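PDB 6LL8: inorganic pyrophosphatase from Shewanella sp. AS-11, which probably hydrolyses inorganic diphosphate to two phosphates, using manganese or other divalent metal ions held in an active site between its two domains. Local coordinates for residues 148-152 against 256-260; 246-251 against 263-269; 198-203 against 215-219; 132-138 against 167-171. All coordinates share one frame; numbering follows the deposited sequence.

Contact 1 of 4, residues 148-152 against 256-260; sequences TVIFK and IMKEG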
loop_
_atom_site.group_PDB
_atom_site.type_symbol
_atom_site.label_atom_id
_atom_site.label_comp_id
_atom_site.label_asym_id
_atom_site.label_seq_id
_atom_site.Cartn_x
_atom_site.Cartn_y
_atom_site.Cartn_z
ATOM N N THR A 148 5.621 -7.642 -1.503
ATOM C CA THR A 148 5.967 -8.912 -0.876
ATOM C C THR A 148 7.261 -8.824 -0.072
ATOM O O THR A 148 7.660 -9.843 0.500
ATOM C CB THR A 148 6.079 -10.042 -1.875
ATOM O OG1 THR A 148 7.202 -9.866 -2.727
ATOM C CG2 THR A 148 4.809 -10.272 -2.658
ATOM N N VAL A 149 7.889 -7.671 -0.025
ATOM C CA VAL A 149 9.162 -7.515 0.720
ATOM C C VAL A 149 10.160 -8.558 0.201
ATOM O O VAL A 149 10.757 -9.342 0.964
ATOM C CB VAL A 149 8.992 -7.499 2.248
ATOM C CG1 VAL A 149 10.289 -7.046 2.918
ATOM C CG2 VAL A 149 7.834 -6.608 2.655
ATOM N N ILE A 150 10.356 -8.577 -1.103
ATOM C CA ILE A 150 11.317 -9.514 -1.730
ATOM C C ILE A 150 10.965 -10.937 -1.306
ATOM O O ILE A 150 11.851 -11.764 -1.011
ATOM C CB ILE A 150 12.786 -9.159 -1.447
ATOM C CG1 ILE A 150 13.056 -7.665 -1.245
ATOM C CG2 ILE A 150 13.644 -9.730 -2.570
ATOM C CD1 ILE A 150 14.491 -7.320 -0.829
ATOM N N PHE A 151 9.680 -11.239 -1.307
ATOM C CA PHE A 151 9.101 -12.571 -1.002
ATOM C C PHE A 151 9.155 -12.899 0.491
ATOM O O PHE A 151 8.742 -14.011 0.859
ATOM C CB PHE A 151 9.713 -13.700 -1.829
ATOM C CG PHE A 151 9.823 -13.467 -3.303
ATOM C CD1 PHE A 151 8.894 -12.724 -4.016
ATOM C CD2 PHE A 151 10.795 -14.136 -4.014
ATOM C CE1 PHE A 151 8.995 -12.609 -5.385
ATOM C CE2 PHE A 151 10.881 -14.023 -5.387
ATOM C CZ PHE A 151 9.981 -13.251 -6.076
ATOM N N LYS A 152 9.617 -12.000 1.340
ATOM C CA LYS A 152 9.717 -12.294 2.785
ATOM C C LYS A 152 8.381 -12.134 3.503
ATOM O O LYS A 152 8.167 -12.725 4.554
ATOM C CB LYS A 152 10.712 -11.338 3.447
ATOM C CG LYS A 152 12.151 -11.433 2.962
ATOM C CD LYS A 152 13.030 -10.293 3.488
ATOM C CE LYS A 152 14.488 -10.370 3.044
ATOM N NZ LYS A 152 15.340 -9.895 4.129
ATOM N N ILE A 256 13.249 -5.071 7.610
ATOM C CA ILE A 256 13.010 -6.164 6.648
ATOM C C ILE A 256 14.060 -7.259 6.745
ATOM O O ILE A 256 13.834 -8.326 6.183
ATOM C CB ILE A 256 12.844 -5.663 5.224
ATOM C CG1 ILE A 256 14.145 -5.171 4.608
ATOM C CG2 ILE A 256 11.725 -4.641 5.150
ATOM C CD1 ILE A 256 14.285 -5.457 3.148
ATOM N N MET A 257 15.148 -7.015 7.445
ATOM C CA MET A 257 16.166 -8.072 7.617
ATOM C C MET A 257 15.897 -8.844 8.923
ATOM O O MET A 257 15.963 -10.078 8.848
ATOM C CB MET A 257 17.579 -7.476 7.534
ATOM C CG MET A 257 17.794 -6.581 6.276
ATOM S SD MET A 257 17.626 -7.395 4.630
ATOM C CE MET A 257 19.007 -8.527 4.740
ATOM N N LYS A 258 15.581 -8.202 10.034
ATOM C CA LYS A 258 15.118 -8.872 11.285
ATOM C C LYS A 258 13.749 -9.514 11.049
ATOM O O LYS A 258 13.334 -10.388 11.824
ATOM C CB LYS A 258 14.944 -7.875 12.451
ATOM C CG LYS A 258 16.223 -7.244 12.992
ATOM C CD LYS A 258 15.940 -6.133 14.019
ATOM C CE LYS A 258 17.208 -5.438 14.472
ATOM N NZ LYS A 258 18.054 -5.020 13.319
ATOM N N GLU A 259 13.014 -8.989 10.079
ATOM C CA GLU A 259 11.625 -9.393 9.795
ATOM C C GLU A 259 10.754 -9.190 11.033
ATOM O O GLU A 259 10.026 -10.098 11.462
ATOM C CB GLU A 259 11.545 -10.817 9.270
ATOM C CG GLU A 259 12.338 -11.012 7.988
ATOM C CD GLU A 259 12.205 -12.344 7.291
ATOM O OE1 GLU A 259 11.301 -13.087 7.648
ATOM O OE2 GLU A 259 13.071 -12.649 6.456
ATOM N N GLY A 260 10.739 -7.989 11.557
ATOM C CA GLY A 260 9.845 -7.616 12.658
ATOM C C GLY A 260 9.661 -6.121 12.699
ATOM O O GLY A 260 10.331 -5.383 11.934
HETATM O O HOH W 1 10.017 -14.419 5.691
HETATM O O HOH W 2 15.430 -11.281 6.168
#
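Val149 and Ile256 face each other with their CA atoms 7.2 Å apart, where a type I' turn from Val149 to Lys152 meets the bend linking strands 248-255 and 260-267. Val149 leaves helix 134-147 through a Schellman motif, and Lys152 N closes the turn on Val149 O. The turn's apolar side rests on one isoleucine: Val149 CG1 packs against Ile256 CG2 at 3.6 Å, the two side chains meeting aslant. In Val149 that methyl stands opposite the amide nitrogen (chi1 -168°), which carries it to the hairpin. Ile150 CD1 is a looser neighbour of Ile256 CD1, and Phe184 of helix 176-187 backs Val149, Ile150 and Ile256 alike.

Lys152 does the polar work. Its chain runs straight to CE, passes Glu259 at about a right angle and bends at the last torsion (chi4 -144°), bringing NZ to Ile256 O for a 3.0 Å hydrogen bond. The ammonium sits above the carbonyl plane by 38°, not on a lone pair. Glu259 OE2 stays 4.3 Å from Lys152 NZ, beyond a salt bridge. One water accepts from NZ and can donate to Glu259 OE2 and Met257 O, though other acceptors nearby compete for its protons. A second joins Lys152 O to Glu259 OE1, at 2.8 Å and 2.7 Å.

Such chemistry implies a join of two kinds between the loop after the metal ligand Asp147 and the hairpin of the DHHA2 domain: a small apolar seat and, outside it, a lysine and a glutamate linked by water, their attraction probably largely water-mediated.

Contact 2 of 4, residues 246-251 against 263-269; sequences RHSVLL and MLVVSDS
Met263 begins the pairing by laying SD 4.0 Å from Leu250 CD1, their side chains slanting past each other. Leu264 then exchanges both backbone hydrogen bonds with Leu251. Leu264 and Leu251 share one face of the sheet, CD1 of the first beside CD2 of the second, and Ile237 of helix 230-243 lies against Leu264. Val265 turns to the face of Leu250, CG1 at 3.7 Å from Leu250 CD2, the two side chains side by side and pointing alike. Val266 repeats the doubly bonded pairing with Val249.

At Ser267 the partners become polar. Its OG lies 2.7 Å from Ser248 OG, and either hydroxyl could be the donor; it also accepts from Ser269 N, making an ST turn as the strand ends. Ser248 OG meets His247 ND1 at 2.7 Å too, in the plane of the imidazole and at its edge. Asp268 N donates to His247 O (2.9 Å), while Asp268 CB sits over a face of the His247 ring, a CH-pi contact 3.9 Å from the centroid. The imidazole gets there with CG opposite the amide nitrogen (chi1 177°), and Phe306 meets it edge-to-face. Asp268 OD1 itself is held by Lys241.

Replacing His247 with an alanine would probably leave Ser248 OG without its ring nitrogen and Asp268 CB over a gap.

Chemically, then, this antiparallel hairpin of the DHHA2 domain changes character along its length: aliphatic side chains pair through the strand, and a run of hydroxyls leading to an imidazole orders the turn that ends it.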
loop_
_atom_site.group_PDB
_atom_site.type_symbol
_atom_site.label_atom_id
_atom_site.label_comp_id
_atom_site.label_asym_id
_atom_site.label_seq_id
_atom_site.Cartn_x
_atom_site.Cartn_y
_atom_site.Cartn_z
ATOM N N ARG A 246 -8.581 11.242 15.862
ATOM C CA ARG A 246 -8.455 9.781 15.728
ATOM C C ARG A 246 -8.510 9.104 17.088
ATOM O O ARG A 246 -8.038 9.662 18.115
ATOM C CB ARG A 246 -7.140 9.442 15.033
ATOM C CG ARG A 246 -7.060 9.915 13.589
ATOM C CD ARG A 246 -5.729 9.569 12.934
ATOM N NE ARG A 246 -5.745 9.851 11.513
ATOM C CZ ARG A 246 -5.518 11.038 10.972
ATOM N NH1 ARG A 246 -5.163 12.081 11.697
ATOM N NH2 ARG A 246 -5.700 11.207 9.683
ATOM N N HIS A 247 -9.041 7.896 17.136
ATOM C CA HIS A 247 -8.978 7.033 18.328
ATOM C C HIS A 247 -7.528 6.660 18.605
ATOM O O HIS A 247 -7.101 6.637 19.768
ATOM C CB HIS A 247 -9.887 5.821 18.120
ATOM C CG HIS A 247 -9.844 4.851 19.246
ATOM N ND1 HIS A 247 -8.784 4.007 19.447
ATOM C CD2 HIS A 247 -10.722 4.634 20.262
ATOM C CE1 HIS A 247 -9.015 3.301 20.550
ATOM N NE2 HIS A 247 -10.228 3.658 21.053
ATOM N N SER A 248 -6.798 6.272 17.567
ATOM C CA SER A 248 -5.438 5.742 17.702
ATOM C C SER A 248 -4.604 6.178 16.502
ATOM O O SER A 248 -5.132 6.245 15.383
ATOM C CB SER A 248 -5.436 4.237 17.760
ATOM O OG SER A 248 -6.164 3.711 18.858
ATOM N N VAL A 249 -3.315 6.358 16.741
ATOM C CA VAL A 249 -2.298 6.422 15.667
ATOM C C VAL A 249 -1.195 5.454 16.019
ATOM O O VAL A 249 -0.670 5.505 17.136
ATOM C CB VAL A 249 -1.757 7.830 15.378
ATOM C CG1 VAL A 249 -0.687 7.759 14.305
ATOM C CG2 VAL A 249 -2.854 8.805 14.972
ATOM N N LEU A 250 -0.878 4.583 15.069
ATOM C CA LEU A 250 0.169 3.559 15.212
ATOM C C LEU A 250 1.190 3.809 14.123
ATOM O O LEU A 250 0.819 4.111 12.986
ATOM C CB LEU A 250 -0.438 2.159 15.032
ATOM C CG LEU A 250 -1.737 1.889 15.783
ATOM C CD1 LEU A 250 -2.196 0.474 15.452
ATOM C CD2 LEU A 250 -1.627 2.151 17.276
ATOM N N LEU A 251 2.458 3.645 14.457
ATOM C CA LEU A 251 3.533 3.741 13.439
ATOM C C LEU A 251 4.397 2.508 13.557
ATOM O O LEU A 251 5.018 2.287 14.592
ATOM C CB LEU A 251 4.341 5.024 13.595
ATOM C CG LEU A 251 5.494 5.202 12.609
ATOM C CD1 LEU A 251 4.996 5.264 11.176
ATOM C CD2 LEU A 251 6.297 6.448 12.932
ATOM N N MET A 263 6.293 -1.089 17.026
ATOM C CA MET A 263 5.109 -0.256 16.862
ATOM C C MET A 263 5.107 0.836 17.904
ATOM O O MET A 263 5.205 0.559 19.093
ATOM C CB MET A 263 3.836 -1.083 16.986
ATOM C CG MET A 263 2.570 -0.294 16.713
ATOM S SD MET A 263 1.051 -1.215 17.028
ATOM C CE MET A 263 0.906 -2.096 15.474
ATOM N N LEU A 264 4.993 2.069 17.450
ATOM C CA LEU A 264 4.783 3.258 18.294
ATOM C C LEU A 264 3.275 3.475 18.371
ATOM O O LEU A 264 2.615 3.459 17.307
ATOM C CB LEU A 264 5.488 4.479 17.713
ATOM C CG LEU A 264 6.960 4.313 17.346
ATOM C CD1 LEU A 264 7.531 5.616 16.802
ATOM C CD2 LEU A 264 7.780 3.801 18.497
ATOM N N VAL A 265 2.726 3.712 19.562
ATOM C CA VAL A 265 1.272 3.724 19.769
ATOM C C VAL A 265 0.875 4.961 20.555
ATOM O O VAL A 265 1.387 5.163 21.683
ATOM C CB VAL A 265 0.836 2.462 20.540
ATOM C CG1 VAL A 265 -0.667 2.465 20.805
ATOM C CG2 VAL A 265 1.269 1.184 19.828
ATOM N N VAL A 266 -0.103 5.679 20.057
ATOM C CA VAL A 266 -0.889 6.646 20.864
ATOM C C VAL A 266 -2.353 6.301 20.683
ATOM O O VAL A 266 -2.790 6.134 19.560
ATOM C CB VAL A 266 -0.569 8.104 20.496
ATOM C CG1 VAL A 266 0.856 8.430 20.882
ATOM C CG2 VAL A 266 -0.789 8.406 19.030
ATOM N N SER A 267 -3.064 6.069 21.766
ATOM C CA SER A 267 -4.426 5.515 21.660
ATOM C C SER A 267 -5.291 5.976 22.816
ATOM O O SER A 267 -4.818 6.026 23.951
ATOM C CB SER A 267 -4.358 4.019 21.652
ATOM O OG SER A 267 -5.631 3.436 21.463
ATOM N N ASP A 268 -6.554 6.149 22.530
ATOM C CA ASP A 268 -7.595 6.289 23.569
ATOM C C ASP A 268 -7.748 5.013 24.396
ATOM O O ASP A 268 -8.332 5.109 25.482
ATOM C CB ASP A 268 -8.916 6.714 22.933
ATOM C CG ASP A 268 -8.915 8.148 22.430
ATOM O OD1 ASP A 268 -8.048 8.942 22.844
ATOM O OD2 ASP A 268 -9.812 8.491 21.645
ATOM N N SER A 269 -7.314 3.858 23.888
ATOM C CA SER A 269 -7.349 2.587 24.643
ATOM C C SER A 269 -5.968 2.293 25.230
ATOM O O SER A 269 -5.016 2.022 24.473
ATOM C CB SER A 269 -7.817 1.441 23.813
ATOM O OG SER A 269 -7.735 0.252 24.578
#

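Contact 3 of 4, residues 198-203 against 215-219; sequences LVMRDF and IGQLE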
loop_
_atom_site.group_PDB
_atom_site.type_symbol
_atom_site.label_atom_id
_atom_site.label_comp_id
_atom_site.label_asym_id
_atom_site.label_seq_id
_atom_site.Cartn_x
_atom_site.Cartn_y
_atom_site.Cartn_z
ATOM N N LEU A 198 7.807 11.493 7.363
ATOM C CA LEU A 198 7.997 10.047 7.568
ATOM C C LEU A 198 6.705 9.407 8.070
ATOM O O LEU A 198 6.310 8.334 7.570
ATOM C CB LEU A 198 9.137 9.814 8.544
ATOM C CG LEU A 198 10.530 10.199 8.058
ATOM C CD1 LEU A 198 11.528 10.030 9.177
ATOM C CD2 LEU A 198 10.947 9.399 6.830
ATOM N N VAL A 199 6.034 10.014 9.039
ATOM C CA VAL A 199 4.776 9.445 9.563
ATOM C C VAL A 199 3.794 9.258 8.388
ATOM O O VAL A 199 3.102 8.249 8.352
ATOM C CB VAL A 199 4.199 10.332 10.681
ATOM C CG1 VAL A 199 2.806 9.933 11.065
ATOM C CG2 VAL A 199 5.120 10.355 11.882
ATOM N N MET A 200 3.698 10.235 7.494
ATOM C CA MET A 200 2.696 10.225 6.423
ATOM C C MET A 200 3.158 9.487 5.182
ATOM O O MET A 200 2.362 9.370 4.254
ATOM C CB MET A 200 2.310 11.654 6.026
ATOM C CG MET A 200 1.665 12.453 7.138
ATOM S SD MET A 200 0.247 11.709 7.859
ATOM C CE MET A 200 -0.802 11.617 6.435
ATOM N N ARG A 201 4.374 8.999 5.125
ATOM C CA ARG A 201 4.903 8.450 3.858
ATOM C C ARG A 201 4.102 7.228 3.403
ATOM O O ARG A 201 3.935 7.065 2.191
ATOM C CB ARG A 201 6.365 8.071 4.040
ATOM C CG ARG A 201 6.966 7.387 2.825
ATOM C CD ARG A 201 8.439 7.584 2.743
ATOM N NE ARG A 201 8.749 8.963 2.411
ATOM C CZ ARG A 201 9.966 9.478 2.527
ATOM N NH1 ARG A 201 10.953 8.732 2.988
ATOM N NH2 ARG A 201 10.164 10.738 2.229
ATOM N N ASP A 202 3.699 6.381 4.333
ATOM C CA ASP A 202 3.011 5.119 4.011
ATOM C C ASP A 202 1.936 4.920 5.055
ATOM O O ASP A 202 2.015 3.976 5.862
ATOM C CB ASP A 202 4.007 3.983 3.951
ATOM C CG ASP A 202 3.473 2.627 3.592
ATOM O OD1 ASP A 202 2.301 2.557 3.179
ATOM O OD2 ASP A 202 4.310 1.672 3.666
ATOM N N PHE A 203 0.995 5.831 5.054
ATOM C CA PHE A 203 -0.004 6.002 6.113
ATOM C C PHE A 203 -1.388 5.742 5.577
ATOM O O PHE A 203 -1.700 6.224 4.480
ATOM C CB PHE A 203 0.115 7.430 6.648
ATOM C CG PHE A 203 -0.860 7.755 7.749
ATOM C CD1 PHE A 203 -2.114 8.248 7.433
ATOM C CD2 PHE A 203 -0.512 7.546 9.071
ATOM C CE1 PHE A 203 -3.012 8.550 8.438
ATOM C CE2 PHE A 203 -1.439 7.825 10.075
ATOM C CZ PHE A 203 -2.675 8.319 9.740
ATOM N N ILE A 215 -2.644 4.245 10.716
ATOM C CA ILE A 215 -1.477 3.342 10.819
ATOM C C ILE A 215 -0.472 3.734 9.737
ATOM O O ILE A 215 -0.796 3.617 8.541
ATOM C CB ILE A 215 -1.880 1.871 10.660
ATOM C CG1 ILE A 215 -3.060 1.510 11.563
ATOM C CG2 ILE A 215 -0.663 0.998 10.887
ATOM C CD1 ILE A 215 -3.522 0.076 11.463
ATOM N N GLY A 216 0.711 4.138 10.144
ATOM C CA GLY A 216 1.824 4.339 9.237
ATOM C C GLY A 216 2.783 3.178 9.290
ATOM O O GLY A 216 2.771 2.376 10.238
ATOM N N GLN A 217 3.619 3.093 8.280
ATOM C CA GLN A 217 4.676 2.073 8.230
ATOM C C GLN A 217 5.899 2.652 7.554
ATOM O O GLN A 217 5.769 3.376 6.561
ATOM C CB GLN A 217 4.187 0.825 7.509
ATOM C CG GLN A 217 5.242 -0.290 7.513
ATOM C CD GLN A 217 4.728 -1.637 7.087
ATOM O OE1 GLN A 217 3.842 -1.720 6.242
ATOM N NE2 GLN A 217 5.234 -2.704 7.681
ATOM N N LEU A 218 7.059 2.328 8.097
ATOM C CA LEU A 218 8.356 2.665 7.499
ATOM C C LEU A 218 9.180 1.389 7.446
ATOM O O LEU A 218 9.763 0.972 8.458
ATOM C CB LEU A 218 9.057 3.750 8.294
ATOM C CG LEU A 218 8.347 5.089 8.269
ATOM C CD1 LEU A 218 8.803 5.973 9.418
ATOM C CD2 LEU A 218 8.539 5.785 6.927
ATOM N N GLU A 219 9.262 0.785 6.277
ATOM C CA GLU A 219 10.084 -0.405 6.028
ATOM C C GLU A 219 11.495 0.022 5.661
ATOM O O GLU A 219 11.691 0.847 4.762
ATOM C CB GLU A 219 9.527 -1.211 4.856
ATOM C CG GLU A 219 8.136 -1.796 5.041
ATOM C CD GLU A 219 7.505 -2.057 3.680
ATOM O OE1 GLU A 219 7.414 -1.079 2.880
ATOM O OE2 GLU A 219 7.176 -3.191 3.395
HETATM O O HOH W 3 4.295 6.018 7.100
HETATM O O HOH W 4 3.553 -0.844 3.603
HETATM O O HOH W 5 7.078 1.331 4.259
#
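Asp202 O takes a weak, bent hydrogen bond from Gln217 N (3.0 Å, 133°), and Gly216 CA touches the same oxygen. Side by side with Gln217, the Asp202 carboxylate points the same way as the amide, their planes 29° apart; OD2 and Gln217 OE1 share a water, at 2.6 Å and 2.8 Å. Another water joins Asp202 OD2 to Glu219 N and lies beside Glu219 OE1, which may ease the closeness of two like charges (Asp202 OD2 to Glu219 OE1, 4.2 Å). A third accepts from Asp202 N and reaches toward Val199 O and Gln217 O. Leu218 CD2 packs 3.4 Å from Leu198 O, in the last turn of helix 195-199.

Phe203 swings its ring away from the amide nitrogen (chi1 180°), bringing CD2 to 3.8 Å from Gly216 N while Met200 SD sits over one face. A side chain on Gly216 would run into Val199 O, so the glycine lets the chain pass close. Trading Phe203 for an alanine would probably open a gap beside Gly216 and leave Met200 SD without the ring it rests on.

Further out, Asp202 OD1 is salt-bridged to Arg294 and Glu219 OE1 to Lys187, while Gln217 NE2 donates to Thr254 OG1 and Leu292 O. Gln217 touches the imidodiphosphate, and Arg294 lines the same pocket; Asp202 is therefore likely to act as a second-shell residue that positions Arg294.

Among its neighbours, the contact sets the exit from helix 195-199 against strand 211-220, with strand 248-255 bonded to the strand's other side, helix 230-243 against Phe203 and Val199, and helix 294-307 against Ile215.

Contact 4 of 4, residues 132-138 against 167-171; sequences IPANIAG and LAEIA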
loop_
_atom_site.group_PDB
_atom_site.type_symbol
_atom_site.label_atom_id
_atom_site.label_comp_id
_atom_site.label_asym_id
_atom_site.label_seq_id
_atom_site.Cartn_x
_atom_site.Cartn_y
_atom_site.Cartn_z
ATOM N N ILE A 132 2.153 -8.005 -22.434
ATOM C CA ILE A 132 2.666 -7.024 -21.437
ATOM C C ILE A 132 3.947 -6.450 -22.018
ATOM O O ILE A 132 4.909 -7.195 -22.214
ATOM C CB ILE A 132 2.921 -7.677 -20.068
ATOM C CG1 ILE A 132 1.659 -8.384 -19.567
ATOM C CG2 ILE A 132 3.404 -6.595 -19.107
ATOM C CD1 ILE A 132 1.832 -9.128 -18.271
ATOM N N PRO A 133 4.001 -5.143 -22.302
ATOM C CA PRO A 133 5.231 -4.560 -22.808
ATOM C C PRO A 133 6.329 -4.601 -21.739
ATOM O O PRO A 133 6.066 -4.651 -20.552
ATOM C CB PRO A 133 4.888 -3.090 -23.084
ATOM C CG PRO A 133 3.375 -3.018 -23.078
ATOM C CD PRO A 133 2.900 -4.190 -22.262
ATOM N N ALA A 134 7.559 -4.553 -22.181
ATOM C CA ALA A 134 8.725 -4.652 -21.306
ATOM C C ALA A 134 8.695 -3.608 -20.193
ATOM O O ALA A 134 9.027 -3.934 -19.039
ATOM C CB ALA A 134 10.015 -4.582 -22.078
ATOM N N ASN A 135 8.373 -2.381 -20.518
ATOM C CA ASN A 135 8.407 -1.299 -19.515
ATOM C C ASN A 135 7.339 -1.523 -18.445
ATOM O O ASN A 135 7.594 -1.358 -17.256
ATOM C CB ASN A 135 8.383 0.082 -20.183
ATOM C CG ASN A 135 7.157 0.395 -21.046
ATOM O OD1 ASN A 135 6.333 -0.464 -21.377
ATOM N ND2 ASN A 135 7.085 1.625 -21.536
ATOM N N ILE A 136 6.127 -1.838 -18.874
ATOM C CA ILE A 136 5.018 -2.151 -17.947
ATOM C C ILE A 136 5.408 -3.369 -17.104
ATOM O O ILE A 136 5.189 -3.372 -15.879
ATOM C CB ILE A 136 3.710 -2.421 -18.704
ATOM C CG1 ILE A 136 3.251 -1.188 -19.480
ATOM C CG2 ILE A 136 2.647 -2.970 -17.765
ATOM C CD1 ILE A 136 2.642 -0.160 -18.640
ATOM N N ALA A 137 5.982 -4.378 -17.725
ATOM C CA ALA A 137 6.366 -5.570 -16.952
ATOM C C ALA A 137 7.348 -5.187 -15.844
ATOM O O ALA A 137 7.264 -5.736 -14.732
ATOM C CB ALA A 137 6.966 -6.637 -17.850
ATOM N N GLY A 138 8.263 -4.283 -16.147
ATOM C CA GLY A 138 9.257 -3.896 -15.152
ATOM C C GLY A 138 8.617 -3.254 -13.937
ATOM O O GLY A 138 9.000 -3.553 -12.815
ATOM N N LEU A 167 7.390 -11.764 -15.238
ATOM C CA LEU A 167 7.549 -10.341 -15.573
ATOM C C LEU A 167 9.016 -9.949 -15.711
ATOM O O LEU A 167 9.331 -9.115 -16.573
ATOM C CB LEU A 167 6.854 -9.466 -14.528
ATOM C CG LEU A 167 5.346 -9.598 -14.482
ATOM C CD1 LEU A 167 4.819 -8.951 -13.202
ATOM C CD2 LEU A 167 4.676 -8.972 -15.689
ATOM N N ALA A 168 9.883 -10.485 -14.865
ATOM C CA ALA A 168 11.317 -10.173 -14.941
ATOM C C ALA A 168 11.847 -10.610 -16.307
ATOM O O ALA A 168 12.621 -9.873 -16.910
ATOM C CB ALA A 168 12.090 -10.856 -13.853
ATOM N N GLU A 169 11.415 -11.764 -16.802
ATOM C CA GLU A 169 11.865 -12.246 -18.142
ATOM C C GLU A 169 11.394 -11.263 -19.207
ATOM O O GLU A 169 12.173 -10.868 -20.062
ATOM C CB GLU A 169 11.353 -13.668 -18.372
ATOM C CG GLU A 169 11.730 -14.297 -19.701
ATOM C CD GLU A 169 11.274 -15.738 -19.868
ATOM O OE1 GLU A 169 10.090 -15.918 -19.989
ATOM O OE2 GLU A 169 12.125 -16.656 -19.913
ATOM N N ILE A 170 10.137 -10.825 -19.153
ATOM C CA ILE A 170 9.600 -9.877 -20.154
ATOM C C ILE A 170 10.347 -8.557 -20.082
ATOM O O ILE A 170 10.635 -7.941 -21.101
ATOM C CB ILE A 170 8.090 -9.693 -19.955
ATOM C CG1 ILE A 170 7.340 -10.992 -20.216
ATOM C CG2 ILE A 170 7.565 -8.571 -20.822
ATOM C CD1 ILE A 170 5.937 -11.001 -19.676
ATOM N N ALA A 171 10.643 -8.109 -18.853
ATOM C CA ALA A 171 11.295 -6.813 -18.637
ATOM C C ALA A 171 12.784 -6.859 -18.944
ATOM O O ALA A 171 13.392 -5.790 -18.948
ATOM C CB ALA A 171 11.099 -6.349 -17.216
HETATM O O HOH W 6 11.926 -3.302 -19.035
#
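Ile132 and Leu167 cross at about a right angle, Ile132 CD1 meeting Leu167 CD2 at 3.8 Å. The same CD2 also lies 3.9 Å from Ala137 CB, so this one methyl touches both Ile132, two residues ahead of the helix, and Ala137 in its first turn. Ala137 points toward the opposing helix and its CB is shared: Ile170 CG2 stands 3.6 Å from it, with Leu167 O also close, and Ala171 CB further along. Ile170 reaches this place with CG2 opposite its backbone nitrogen, and the same methyl slips to 3.3 Å from Ile132 O. Ala171 CB in turn settles against Ala134 O and Gly138 N, where glycine and alanine let the backbones come near, Ala134 CA to Ala171 CA being 4.3 Å. No hydrogen bond joins the helices directly; a water links Ala171 O with Ala134 O, the latter weakly.

Crossing at -141° with the short axes 7.8 Å apart, the segments join the start of helix 134-147, in the DHH family region, to the C-terminal part of helix 158-171. Helix 117-128 packs on Ile132 and Leu167 through Lys122, while helix 14-29 takes Pro133 and Ile136; deeper along 134-147, Leu167 also meets Met140, Met141 and Ile144.

In the fold
Contacts 2 and 3 lie on the mixed sheet, and contact 1 ties its 256-260 loop to the loop after helix 134-147. That 256-260 loop lies between the two strands paired in contact 2, and contact 3 abuts both: Val149 CG2 packs at 3.6 Å from Glu219 OE2, and Leu250 O probably accepts a hydrogen bond from Gly216 N at 2.8 Å. Contact 3 comes nearest the active site, with Gln217's side chain about 4 Å from imidodiphosphate, against about 8 Å for Val149 in contact 1 and about 11 Å for Leu251 in contact 2. Contact 4 stands apart, its centre 40 Å from that of contact 2, yet its helix 134-147 runs on to Asp147, a magnesium ligand just before contact 1.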